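Local coordinates for plastocyanin (Adiantum capillus-veneris, PDB 1KDJ), which carries electrons between the cytochrome b6-f complex and P700 of photosystem I, using a single bound copper ion, at residues A[20-23]-A[24-27]; A[85-88]-A[89-92]. All coordinates share one frame; numbering follows the deposited sequence.

Interaction 1: A[20-23]-A[24-27]; sequences TVSA and GEAV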
# COMPACT_ATOMS: atom_id res chain seq x y z
N THR A 20 7.95 -5.66 -6.87
CA THR A 20 8.92 -6.51 -6.20
C THR A 20 10.01 -5.59 -5.73
O THR A 20 10.47 -4.75 -6.51
CB THR A 20 9.46 -7.54 -7.17
OG1 THR A 20 8.40 -8.42 -7.50
CG2 THR A 20 10.64 -8.30 -6.56
N VAL A 21 10.45 -5.69 -4.48
CA VAL A 21 11.44 -4.78 -3.93
C VAL A 21 12.43 -5.62 -3.16
O VAL A 21 12.16 -6.79 -2.87
CB VAL A 21 10.86 -3.71 -2.94
CG1 VAL A 21 9.89 -2.83 -3.73
CG2 VAL A 21 10.15 -4.34 -1.71
N SER A 22 13.55 -5.00 -2.87
CA SER A 22 14.60 -5.55 -2.01
C SER A 22 14.26 -5.25 -0.54
O SER A 22 13.60 -4.25 -0.24
CB SER A 22 15.94 -4.89 -2.37
OG SER A 22 16.25 -4.94 -3.77
N ALA A 23 14.67 -6.10 0.40
CA ALA A 23 14.51 -5.82 1.83
C ALA A 23 14.90 -4.41 2.26
O ALA A 23 15.98 -3.91 1.95
CB ALA A 23 15.36 -6.82 2.62
N GLY A 24 13.98 -3.67 2.89
CA GLY A 24 14.30 -2.32 3.36
C GLY A 24 14.25 -1.25 2.26
O GLY A 24 14.50 -0.07 2.53
N GLU A 25 13.93 -1.60 0.99
CA GLU A 25 13.74 -0.57 -0.03
C GLU A 25 12.41 0.13 0.26
O GLU A 25 11.40 -0.52 0.49
CB GLU A 25 13.70 -1.22 -1.43
CG GLU A 25 13.37 -0.27 -2.60
CD GLU A 25 13.26 -0.89 -3.99
OE1 GLU A 25 13.63 -2.05 -4.20
OE2 GLU A 25 12.77 -0.21 -4.90
N ALA A 26 12.36 1.44 0.34
CA ALA A 26 11.11 2.15 0.49
C ALA A 26 10.17 2.01 -0.74
O ALA A 26 10.56 1.94 -1.93
CB ALA A 26 11.44 3.61 0.74
N VAL A 27 8.88 1.82 -0.49
CA VAL A 27 7.87 1.84 -1.53
C VAL A 27 7.15 3.17 -1.28
O VAL A 27 6.64 3.39 -0.18
CB VAL A 27 6.92 0.68 -1.38
CG1 VAL A 27 5.92 0.67 -2.52
CG2 VAL A 27 7.71 -0.62 -1.46
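With CG anti to the backbone N (chi1 174°) and the chain extended beyond it, E25 reaches back beside the strand it has just left and lays its carboxylate against V21 and S22. OE1 of E25 accepts a nearly straight hydrogen bond from the backbone N of S22 (3.2 Å, 169° at the hydrogen), met on the anti side of the carboxylate and somewhat out of its plane. The same oxygen of E25 lies 3.5 Å from CB of V21, a contact with the aliphatic flank of that valine. A type II beta turn from S22 to E25 makes this approach possible; it is part of the connection by which strand 18-21, at the edge of one sheet of the plastocyanin beta sandwich, passes to strand 27-31 of the other sheet. Its closing bond joins N of E25 to O of S22 at 2.9 Å. G24 takes a positive phi (80°), where a CB would collide with O of A23. OE2 of E25 is hydrogen-bonded to the N-terminal N of A1; an alanine in place of E25 would probably leave N of S22 without its acceptor and that terminal amine without its carboxylate mate. Deeper in, CG1 of V21 meets CG2 of V27 at 3.8 Å, the two side chains crossing at about a right angle and both resting on L99 of strand 96-101.

Interaction 2: A[85-88]-A[89-92]; sequences FYCT and PHKS. With CU (copper (II) ion), chain B.
C87 and H90, three residues apart in the ligand loop that follows strand 81-86 in the cupredoxin fold, bind the same copper ion; this loop carries three of the four ligands of the blue-copper site. SG of C87 bonds the metal at 2.3 Å. The imidazole of H90, its CG anti to the carbonyl carbon (chi1 -55°), presents ND1 to the copper at 2.1 Å. H37 and M95 complete the site. Sulfur and imidazole thus converge on the ion, SG lying oblique to the H90 ring. P89 fills the bend between the two ligands: its CD sits 3.3 Å from SG of C87, and its CB lies over the centre of one face of the imidazole. The H90 ring also stacks on F12, the kind of pi-pi contact held to hinder protonation of an active-site histidine in this fern protein. A type I beta turn from T88 to K91 shapes the loop, closed by a weak hydrogen bond from N of K91 to O of T88. OG1 of T88 makes a weak hydrogen bond to OE2 of E62; the OH of Y86 is bonded to the same carboxylate oxygen. On the surface side K91 runs extended as far as CE and crosses the Y86 ring obliquely, CD of K91 3.7 Å from CD1 of Y86. The chain bends only at its end (chi4 -107°), and NZ of K91 stands 5.1 Å from the Y86 centroid, at most a weak cation-pi attraction. CE of K91 is nearer, making a CH-pi contact 3.7 Å from the Y86 centroid, 7° off the ring normal.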
# COMPACT_ATOMS: atom_id res chain seq x y z
N PHE A 85 -1.86 -5.50 -0.15
CA PHE A 85 -2.28 -4.24 0.43
C PHE A 85 -3.54 -3.82 -0.31
O PHE A 85 -3.83 -4.27 -1.44
CB PHE A 85 -1.19 -3.15 0.31
CG PHE A 85 -0.62 -2.86 -1.07
CD1 PHE A 85 -1.24 -1.92 -1.87
CD2 PHE A 85 0.49 -3.54 -1.53
CE1 PHE A 85 -0.75 -1.68 -3.14
CE2 PHE A 85 0.97 -3.29 -2.79
CZ PHE A 85 0.35 -2.35 -3.61
N TYR A 86 -4.34 -2.99 0.36
CA TYR A 86 -5.62 -2.57 -0.20
C TYR A 86 -5.93 -1.15 0.22
O TYR A 86 -5.23 -0.58 1.06
CB TYR A 86 -6.73 -3.53 0.26
CG TYR A 86 -6.96 -3.56 1.76
CD1 TYR A 86 -7.85 -2.67 2.33
CD2 TYR A 86 -6.28 -4.49 2.55
CE1 TYR A 86 -8.07 -2.69 3.69
CE2 TYR A 86 -6.51 -4.51 3.92
CZ TYR A 86 -7.40 -3.61 4.47
OH TYR A 86 -7.62 -3.61 5.82
N CYS A 87 -6.92 -0.55 -0.45
CA CYS A 87 -7.33 0.79 -0.11
C CYS A 87 -8.58 0.63 0.75
O CYS A 87 -9.47 -0.04 0.25
CB CYS A 87 -7.69 1.57 -1.38
SG CYS A 87 -8.47 3.15 -0.98
N THR A 88 -8.74 1.22 1.93
CA THR A 88 -9.96 1.06 2.72
C THR A 88 -11.27 1.54 2.06
O THR A 88 -12.12 0.68 1.89
CB THR A 88 -9.70 1.78 4.05
OG1 THR A 88 -8.51 1.19 4.61
CG2 THR A 88 -10.92 1.72 4.98
N PRO A 89 -11.49 2.76 1.56
CA PRO A 89 -12.74 3.14 0.90
C PRO A 89 -13.13 2.21 -0.23
O PRO A 89 -14.29 1.83 -0.34
CB PRO A 89 -12.53 4.52 0.39
CG PRO A 89 -11.35 5.10 1.05
CD PRO A 89 -10.55 3.88 1.51
N HIS A 90 -12.12 1.73 -1.03
CA HIS A 90 -12.46 1.04 -2.28
C HIS A 90 -12.09 -0.44 -2.30
O HIS A 90 -12.02 -1.08 -3.35
CB HIS A 90 -11.77 1.80 -3.45
CG HIS A 90 -12.11 3.30 -3.52
ND1 HIS A 90 -11.19 4.21 -3.27
CD2 HIS A 90 -13.31 3.89 -3.84
CE1 HIS A 90 -11.76 5.39 -3.40
NE2 HIS A 90 -13.02 5.17 -3.74
N LYS A 91 -12.00 -1.00 -1.08
CA LYS A 91 -11.68 -2.42 -0.88
C LYS A 91 -12.67 -3.32 -1.58
O LYS A 91 -12.28 -4.24 -2.29
CB LYS A 91 -11.69 -2.78 0.63
CG LYS A 91 -11.04 -4.14 0.92
CD LYS A 91 -11.05 -4.43 2.42
CE LYS A 91 -10.24 -5.70 2.80
NZ LYS A 91 -11.10 -6.81 3.16
N SER A 92 -13.96 -3.09 -1.43
CA SER A 92 -14.95 -3.91 -2.11
C SER A 92 -14.91 -3.72 -3.62
O SER A 92 -15.46 -4.53 -4.37
CB SER A 92 -16.31 -3.53 -1.57
OG SER A 92 -16.38 -2.09 -1.56
CU CU B . -9.16 3.97 -2.96

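How the interactions relate
Both contacts are local bends at the ends of strands of one sheet, strand 18-21 for interaction 1 and strand 81-86 for interaction 2, and strand 96-101 lies between those strands. Their centres are about 22 Å apart, on opposite sides of the centre of the chain. Interaction 1 is partly buried: two valines face the interior while the turn itself lies nearer solvent, and its chemistry is hydrogen bonding to a carboxylate plus apolar contact, remote from the metal. Interaction 2 is mainly a surface contact with one buried residue, C87, and is governed by coordination, aromatic rings and an extended lysine. One joins the two sheets; the other supplies two of the four copper ligands.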